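PDB 6DG4: Ulp1-like SUMO protease, which probably cleaves SUMO from its conjugates as a cysteine protease of the Ulp1 (peptidase C48) family, this chain being the C-terminal catalytic domain. Local coordinates for residues A115-R118 against D124-T127. Residues are numbered along the deposited sequence; the frame is centred on the assembly and turned at random.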
ATOM      1  N   ALA A 115      -8.980 -11.317  -2.479  1.00 12.68           N
ATOM      2  CA  ALA A 115      -8.976  -9.994  -1.868  1.00 12.45           C
ATOM      3  C   ALA A 115     -10.336  -9.600  -1.303  1.00 11.64           C
ATOM      4  O   ALA A 115     -10.481  -8.483  -0.794  1.00 11.80           O
ATOM      5  CB  ALA A 115      -8.526  -8.945  -2.890  1.00 11.33           C
ATOM      6  N   ASN A 116     -11.327 -10.487  -1.386  1.00 11.95           N
ATOM      7  CA  ASN A 116     -12.672 -10.217  -0.879  1.00 12.86           C
ATOM      8  C   ASN A 116     -13.303  -9.012  -1.567  1.00 13.04           C
ATOM      9  O   ASN A 116     -14.009  -8.214  -0.948  1.00 14.01           O
ATOM     10  CB  ASN A 116     -12.678 -10.104   0.640  1.00 14.53           C
ATOM     11  CG  ASN A 116     -12.377 -11.426   1.292  1.00 17.57           C
ATOM     12  OD1 ASN A 116     -13.072 -12.412   1.051  1.00 18.96           O
ATOM     13  ND2 ASN A 116     -11.316 -11.474   2.080  1.00 20.43           N
ATOM     14  N   VAL A 117     -13.068  -8.910  -2.870  1.00 12.19           N
ATOM     15  CA  VAL A 117     -13.665  -7.888  -3.717  1.00 12.81           C
ATOM     16  C   VAL A 117     -14.711  -8.593  -4.572  1.00 13.81           C
ATOM     17  O   VAL A 117     -14.387  -9.218  -5.589  1.00 15.88           O
ATOM     18  CB  VAL A 117     -12.612  -7.181  -4.575  1.00 12.94           C
ATOM     19  CG1 VAL A 117     -13.256  -6.170  -5.490  1.00 15.19           C
ATOM     20  CG2 VAL A 117     -11.571  -6.511  -3.686  1.00 13.10           C
ATOM     21  N   ARG A 118     -15.970  -8.497  -4.155  1.00 12.58           N
ATOM     22  CA  ARG A 118     -17.084  -9.126  -4.845  1.00 12.37           C
ATOM     23  C   ARG A 118     -18.158  -8.085  -5.123  1.00 12.14           C
ATOM     24  O   ARG A 118     -18.209  -7.030  -4.490  1.00 13.54           O
ATOM     25  CB  ARG A 118     -17.673 -10.268  -4.009  1.00 15.40           C
ATOM     26  CG  ARG A 118     -16.718 -11.440  -3.827  1.00 17.63           C
ATOM     27  CD  ARG A 118     -17.298 -12.469  -2.876  1.00 18.13           C
ATOM     28  NE  ARG A 118     -16.483 -13.678  -2.791  1.00 22.62           N
ATOM     29  CZ  ARG A 118     -15.443 -13.840  -1.973  1.00 26.79           C
ATOM     30  NH1 ARG A 118     -15.064 -12.870  -1.152  1.00 27.83           N
ATOM     31  NH2 ARG A 118     -14.778 -14.988  -1.980  1.00 30.13           N
ATOM     32  N   ASP A 124     -19.312  -1.376  -0.247  1.00 12.33           N
ATOM     33  CA  ASP A 124     -19.076  -1.321   1.190  1.00 12.42           C
ATOM     34  C   ASP A 124     -17.597  -1.185   1.525  1.00 12.71           C
ATOM     35  O   ASP A 124     -17.259  -0.845   2.660  1.00 13.67           O
ATOM     36  CB  ASP A 124     -19.647  -2.595   1.833  1.00 17.94           C
ATOM     37  CG  ASP A 124     -19.422  -2.662   3.340  1.00 22.77           C
ATOM     38  OD1 ASP A 124     -19.996  -1.824   4.065  1.00 25.67           O
ATOM     39  OD2 ASP A 124     -18.697  -3.574   3.804  1.00 24.80           O
ATOM     40  N   ILE A 125     -16.708  -1.442   0.577  1.00 10.92           N
ATOM     41  CA  ILE A 125     -15.280  -1.255   0.802  1.00 10.60           C
ATOM     42  C   ILE A 125     -14.974   0.236   0.756  1.00  9.95           C
ATOM     43  O   ILE A 125     -15.481   0.952  -0.115  1.00 12.38           O
ATOM     44  CB  ILE A 125     -14.484  -2.006  -0.280  1.00 10.41           C
ATOM     45  CG1 ILE A 125     -14.834  -3.498  -0.281  1.00 11.75           C
ATOM     46  CG2 ILE A 125     -12.990  -1.806  -0.086  1.00 10.91           C
ATOM     47  CD1 ILE A 125     -14.267  -4.254  -1.484  1.00 12.40           C
ATOM     48  N   ASP A 126     -14.124   0.711   1.673  1.00 10.04           N
ATOM     49  CA  ASP A 126     -13.658   2.092   1.620  1.00 10.18           C
ATOM     50  C   ASP A 126     -12.441   2.279   0.714  1.00  9.73           C
ATOM     51  O   ASP A 126     -12.361   3.277  -0.012  1.00 10.31           O
ATOM     52  CB  ASP A 126     -13.259   2.592   3.011  1.00 10.82           C
ATOM     53  CG  ASP A 126     -14.441   2.794   3.937  1.00 14.17           C
ATOM     54  OD1 ASP A 126     -15.590   2.936   3.469  1.00 15.72           O
ATOM     55  OD2 ASP A 126     -14.205   2.822   5.158  1.00 17.20           O
ATOM     56  N   THR A 127     -11.480   1.355   0.755  1.00  9.84           N
ATOM     57  CA  THR A 127     -10.199   1.546   0.090  1.00  9.04           C
ATOM     58  C   THR A 127      -9.709   0.229  -0.479  1.00  9.34           C
ATOM     59  O   THR A 127      -9.614  -0.762   0.248  1.00 10.23           O
ATOM     60  CB  THR A 127      -9.166   2.057   1.096  1.00 10.58           C
ATOM     61  OG1 THR A 127      -9.696   3.204   1.762  1.00 11.84           O
ATOM     62  CG2 THR A 127      -7.876   2.425   0.402  1.00 12.40           C
TER
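I125 reaches across to V117 with the far end of its side chain, CD1 lying 4.1 Å from CG2 of V117. The two side chains cross at about a right angle and meet through one methyl of each. On V117, CG1 anti to the backbone N (chi1 177°) puts CG2 beside that N, and CG2 is the methyl nearer I125. I125 extends its longer branch, with CD1 anti to CA (chi2 170°), and the same methyl also comes within 4.0 Å of the backbone O of N116.

N116 turns its own amide away from I125. It leaves helix 109-114 with positive phi, in a Schellman motif, and its OD1 receives NH1 of R118 at 3.0 Å. This bond uses an in-plane lone pair of OD1, and the oxygen lies almost in the guanidinium plane; the amide meets the guanidinium at its edge, the two planes tilted by roughly 34°.

The contact joins the two ends of the connection from helix 109-114 to strand 127-134. V117 also packs on L112, T90 and F122, while D126 bonds by backbone to K88, and T127 to K88 and T90. Across the segments the interface is slight, 79 Å² in all: two methyls and the N116 carbonyl, with no polar bond between them. Its direct contribution is therefore probably van der Waals packing, while N121, in the intervening loop, supplies polar bonds, from ND2 to N116 O and through OD1 to R118 N.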